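Local coordinates for GARP domain-containing protein (Trypanosoma brucei brucei TREU927, PDB 6XZ6), which binds the host complement regulator factor H as a trypanosome receptor, and increases transmission of the parasite to tsetse flies, at residues E50-A62 with K202-E214. Residues are numbered along the deposited sequence; the frame is centred on the assembly and turned at random.
Sequences EGKKAAKRAEAGA and KSEAQEEAAQFPE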
loop_
_atom_site.group_PDB
_atom_site.type_symbol
_atom_site.label_atom_id
_atom_site.label_comp_id
_atom_site.label_asym_id
_atom_site.label_seq_id
_atom_site.Cartn_x
_atom_site.Cartn_y
_atom_site.Cartn_z
ATOM N N GLU A 50 -4.227 -26.220 -21.753
ATOM C CA GLU A 50 -5.006 -27.452 -21.638
ATOM C C GLU A 50 -6.229 -27.439 -22.547
ATOM O O GLU A 50 -6.549 -28.469 -23.147
ATOM C CB GLU A 50 -5.417 -27.719 -20.181
ATOM C CG GLU A 50 -4.276 -28.187 -19.294
ATOM C CD GLU A 50 -4.718 -28.793 -17.975
ATOM O OE1 GLU A 50 -4.746 -30.044 -17.877
ATOM O OE2 GLU A 50 -5.038 -28.019 -17.042
ATOM N N GLY A 51 -6.893 -26.282 -22.649
ATOM C CA GLY A 51 -8.055 -26.072 -23.509
ATOM C C GLY A 51 -7.706 -26.235 -24.978
ATOM O O GLY A 51 -8.488 -26.806 -25.735
ATOM N N LYS A 52 -6.514 -25.750 -25.381
ATOM C CA LYS A 52 -5.960 -25.833 -26.735
ATOM C C LYS A 52 -5.686 -27.289 -27.089
ATOM O O LYS A 52 -5.924 -27.695 -28.230
ATOM C CB LYS A 52 -4.654 -25.019 -26.801
ATOM C CG LYS A 52 -3.889 -25.008 -28.130
ATOM C CD LYS A 52 -2.823 -23.922 -28.068
ATOM C CE LYS A 52 -1.619 -24.108 -28.948
ATOM N NZ LYS A 52 -0.717 -22.925 -28.854
ATOM N N LYS A 53 -5.164 -28.062 -26.118
ATOM C CA LYS A 53 -4.864 -29.473 -26.291
ATOM C C LYS A 53 -6.172 -30.249 -26.544
ATOM O O LYS A 53 -6.248 -30.972 -27.537
ATOM C CB LYS A 53 -4.005 -29.977 -25.105
ATOM C CG LYS A 53 -4.362 -31.321 -24.441
ATOM C CD LYS A 53 -4.425 -31.214 -22.892
ATOM C CE LYS A 53 -3.088 -31.009 -22.197
ATOM N NZ LYS A 53 -3.206 -31.089 -20.713
ATOM N N ALA A 54 -7.218 -29.996 -25.733
ATOM C CA ALA A 54 -8.541 -30.624 -25.838
ATOM C C ALA A 54 -9.188 -30.355 -27.208
ATOM O O ALA A 54 -9.720 -31.276 -27.832
ATOM C CB ALA A 54 -9.443 -30.125 -24.714
ATOM N N ALA A 55 -9.095 -29.096 -27.688
ATOM C CA ALA A 55 -9.627 -28.653 -28.968
ATOM C C ALA A 55 -8.924 -29.389 -30.082
ATOM O O ALA A 55 -9.563 -29.718 -31.072
ATOM C CB ALA A 55 -9.426 -27.163 -29.130
ATOM N N LYS A 56 -7.624 -29.679 -29.911
ATOM C CA LYS A 56 -6.822 -30.404 -30.890
ATOM C C LYS A 56 -7.175 -31.895 -30.922
ATOM O O LYS A 56 -7.226 -32.484 -31.999
ATOM C CB LYS A 56 -5.325 -30.172 -30.661
ATOM C CG LYS A 56 -4.803 -28.899 -31.336
ATOM C CD LYS A 56 -3.298 -28.727 -31.083
ATOM C CE LYS A 56 -2.748 -27.384 -31.495
ATOM N NZ LYS A 56 -1.376 -27.177 -30.952
ATOM N N ARG A 57 -7.466 -32.487 -29.753
ATOM C CA ARG A 57 -7.890 -33.884 -29.577
ATOM C C ARG A 57 -9.299 -34.070 -30.185
ATOM O O ARG A 57 -9.571 -35.102 -30.802
ATOM C CB ARG A 57 -7.858 -34.246 -28.072
ATOM C CG ARG A 57 -8.570 -35.526 -27.677
ATOM C CD ARG A 57 -8.513 -35.745 -26.183
ATOM N NE ARG A 57 -9.387 -36.839 -25.758
ATOM C CZ ARG A 57 -9.533 -37.246 -24.498
ATOM N NH1 ARG A 57 -10.347 -38.256 -24.210
ATOM N NH2 ARG A 57 -8.862 -36.648 -23.517
ATOM N N ALA A 58 -10.181 -33.066 -30.016
ATOM C CA ALA A 58 -11.532 -33.089 -30.571
ATOM C C ALA A 58 -11.536 -32.943 -32.102
ATOM O O ALA A 58 -12.219 -33.703 -32.784
ATOM C CB ALA A 58 -12.390 -32.013 -29.924
ATOM N N GLU A 59 -10.761 -31.989 -32.628
ATOM C CA GLU A 59 -10.659 -31.702 -34.056
ATOM C C GLU A 59 -10.085 -32.869 -34.842
ATOM O O GLU A 59 -10.615 -33.192 -35.902
ATOM C CB GLU A 59 -9.892 -30.398 -34.299
ATOM C CG GLU A 59 -10.733 -29.178 -33.939
ATOM C CD GLU A 59 -10.085 -27.809 -33.965
ATOM O OE1 GLU A 59 -8.868 -27.699 -33.692
ATOM O OE2 GLU A 59 -10.823 -26.836 -34.240
ATOM N N ALA A 60 -9.054 -33.538 -34.302
ATOM C CA ALA A 60 -8.444 -34.727 -34.908
ATOM C C ALA A 60 -9.424 -35.919 -34.836
ATOM O O ALA A 60 -9.526 -36.690 -35.792
ATOM C CB ALA A 60 -7.146 -35.066 -34.200
ATOM N N GLY A 61 -10.153 -36.019 -33.723
ATOM C CA GLY A 61 -11.155 -37.052 -33.489
ATOM C C GLY A 61 -12.380 -36.966 -34.383
ATOM O O GLY A 61 -12.871 -37.990 -34.858
ATOM N N ALA A 62 -12.877 -35.741 -34.633
ATOM C CA ALA A 62 -14.060 -35.474 -35.456
ATOM C C ALA A 62 -13.820 -35.501 -36.968
ATOM O O ALA A 62 -14.788 -35.341 -37.716
ATOM C CB ALA A 62 -14.697 -34.158 -35.048
ATOM N N LYS A 202 -11.724 -24.259 -20.107
ATOM C CA LYS A 202 -10.823 -25.423 -20.219
ATOM C C LYS A 202 -11.640 -26.704 -19.983
ATOM O O LYS A 202 -11.553 -27.645 -20.770
ATOM C CB LYS A 202 -9.679 -25.335 -19.175
ATOM C CG LYS A 202 -9.010 -26.686 -18.857
ATOM C CD LYS A 202 -8.262 -26.701 -17.531
ATOM C CE LYS A 202 -9.143 -27.048 -16.351
ATOM N NZ LYS A 202 -8.426 -26.856 -15.060
ATOM N N SER A 203 -12.441 -26.714 -18.903
ATOM C CA SER A 203 -13.304 -27.810 -18.506
ATOM C C SER A 203 -14.369 -28.105 -19.542
ATOM O O SER A 203 -14.653 -29.276 -19.767
ATOM C CB SER A 203 -13.939 -27.506 -17.158
ATOM O OG SER A 203 -12.946 -27.494 -16.145
ATOM N N GLU A 204 -14.946 -27.073 -20.186
ATOM C CA GLU A 204 -15.951 -27.251 -21.237
ATOM C C GLU A 204 -15.304 -27.886 -22.471
ATOM O O GLU A 204 -15.910 -28.758 -23.073
ATOM C CB GLU A 204 -16.655 -25.928 -21.586
ATOM C CG GLU A 204 -17.941 -26.117 -22.394
ATOM C CD GLU A 204 -18.805 -24.890 -22.673
ATOM O OE1 GLU A 204 -18.887 -23.994 -21.797
ATOM O OE2 GLU A 204 -19.426 -24.840 -23.762
ATOM N N ALA A 205 -14.059 -27.492 -22.808
ATOM C CA ALA A 205 -13.285 -28.048 -23.923
ATOM C C ALA A 205 -12.920 -29.502 -23.633
ATOM O O ALA A 205 -13.110 -30.353 -24.493
ATOM C CB ALA A 205 -12.027 -27.225 -24.168
ATOM N N GLN A 206 -12.452 -29.793 -22.411
ATOM C CA GLN A 206 -12.079 -31.140 -21.962
ATOM C C GLN A 206 -13.256 -32.138 -21.925
ATOM O O GLN A 206 -13.050 -33.326 -22.189
ATOM C CB GLN A 206 -11.375 -31.072 -20.597
ATOM C CG GLN A 206 -9.922 -30.567 -20.673
ATOM C CD GLN A 206 -9.214 -30.617 -19.339
ATOM O OE1 GLN A 206 -9.832 -30.548 -18.257
ATOM N NE2 GLN A 206 -7.889 -30.725 -19.402
ATOM N N GLU A 207 -14.483 -31.664 -21.605
ATOM C CA GLU A 207 -15.698 -32.496 -21.547
ATOM C C GLU A 207 -16.210 -32.906 -22.933
ATOM O O GLU A 207 -16.675 -34.035 -23.110
ATOM C CB GLU A 207 -16.811 -31.790 -20.760
ATOM C CG GLU A 207 -16.968 -32.317 -19.343
ATOM C CD GLU A 207 -16.748 -31.311 -18.226
ATOM O OE1 GLU A 207 -17.374 -30.226 -18.270
ATOM O OE2 GLU A 207 -15.967 -31.620 -17.295
ATOM N N GLU A 208 -16.141 -31.979 -23.905
ATOM C CA GLU A 208 -16.560 -32.191 -25.292
ATOM C C GLU A 208 -15.564 -33.113 -25.989
ATOM O O GLU A 208 -15.966 -33.872 -26.876
ATOM C CB GLU A 208 -16.630 -30.860 -26.064
ATOM C CG GLU A 208 -17.430 -29.752 -25.404
ATOM C CD GLU A 208 -18.925 -29.686 -25.645
ATOM O OE1 GLU A 208 -19.523 -28.658 -25.252
ATOM O OE2 GLU A 208 -19.500 -30.641 -26.218
ATOM N N ALA A 209 -14.261 -33.028 -25.605
ATOM C CA ALA A 209 -13.194 -33.839 -26.199
ATOM C C ALA A 209 -13.017 -35.218 -25.550
ATOM O O ALA A 209 -12.193 -36.011 -26.023
ATOM C CB ALA A 209 -11.880 -33.078 -26.180
ATOM N N ALA A 210 -13.794 -35.506 -24.486
ATOM C CA ALA A 210 -13.729 -36.760 -23.739
ATOM C C ALA A 210 -14.036 -37.996 -24.596
ATOM O O ALA A 210 -13.431 -39.054 -24.389
ATOM C CB ALA A 210 -14.659 -36.697 -22.539
ATOM N N GLN A 211 -14.941 -37.843 -25.580
ATOM C CA GLN A 211 -15.368 -38.919 -26.476
ATOM C C GLN A 211 -14.303 -39.367 -27.495
ATOM O O GLN A 211 -14.402 -40.485 -27.998
ATOM C CB GLN A 211 -16.685 -38.540 -27.184
ATOM C CG GLN A 211 -16.585 -37.393 -28.182
ATOM C CD GLN A 211 -17.940 -36.926 -28.657
ATOM O OE1 GLN A 211 -18.484 -37.380 -29.677
ATOM N NE2 GLN A 211 -18.528 -36.010 -27.907
ATOM N N PHE A 212 -13.299 -38.515 -27.794
ATOM C CA PHE A 212 -12.263 -38.781 -28.805
ATOM C C PHE A 212 -10.927 -39.368 -28.259
ATOM O O PHE A 212 -10.686 -39.295 -27.051
ATOM C CB PHE A 212 -11.992 -37.508 -29.624
ATOM C CG PHE A 212 -13.219 -36.783 -30.123
ATOM C CD1 PHE A 212 -13.930 -37.254 -31.227
ATOM C CD2 PHE A 212 -13.655 -35.618 -29.507
ATOM C CE1 PHE A 212 -15.054 -36.568 -31.698
ATOM C CE2 PHE A 212 -14.768 -34.925 -29.989
ATOM C CZ PHE A 212 -15.462 -35.405 -31.078
ATOM N N PRO A 213 -10.039 -39.944 -29.123
ATOM C CA PRO A 213 -8.768 -40.482 -28.609
ATOM C C PRO A 213 -7.716 -39.397 -28.339
ATOM O O PRO A 213 -7.626 -38.422 -29.095
ATOM C CB PRO A 213 -8.293 -41.415 -29.739
ATOM C CG PRO A 213 -9.369 -41.406 -30.782
ATOM C CD PRO A 213 -10.137 -40.157 -30.583
ATOM N N GLU A 214 -6.890 -39.593 -27.290
ATOM C CA GLU A 214 -5.784 -38.692 -26.917
ATOM C C GLU A 214 -4.619 -38.842 -27.942
ATOM O O GLU A 214 -4.588 -39.834 -28.677
ATOM C CB GLU A 214 -5.275 -39.020 -25.487
ATOM C CG GLU A 214 -6.308 -38.853 -24.376
ATOM C CD GLU A 214 -5.914 -39.188 -22.945
ATOM O OE1 GLU A 214 -5.030 -40.051 -22.739
ATOM O OE2 GLU A 214 -6.516 -38.594 -22.022
#
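The backbone oxygen of F212 takes two hydrogen bonds from one guanidinium group. R57 NH1 lies 3.0 Å from F212 O, and R57 NE lies 3.1 Å from the same atom. Both bonds are bent, with N-H...O angles near 142°. F212 O sits close to the guanidinium plane; NH1 comes nearly end-on to the carbonyl, while NE stands above the carbonyl plane. R57 sets its CG anti to the backbone N (chi1 166°) and runs extended to NE, which carries the group across to the turn. The A209 carbonyl lies over one face of the guanidinium and E214 CG over the opposite face, both toward the rim. E214 OE2 is 3.4 Å from R57 NH2, well out of the plane, so this salt bridge rests on charge alone. A58 O is over the centre of one face of the F212 ring, and F212 CE2 is 3.8 Å from A58 CB. Earlier in the helices A54 CB is 3.9 Å from A205 CB; A58 CB, 3.9 Å from A209 CB, leads on to the turn. The axes of segments 50-61 and 202-208 come within 8.3 Å, 23° apart. A55 faces helix 67-125 instead. This is alanine-rich packing of near-parallel helices in an elongated helical bundle, followed by a type I beta turn from A209 to F212, which brings F212 against the C-terminal end of helix 4-61.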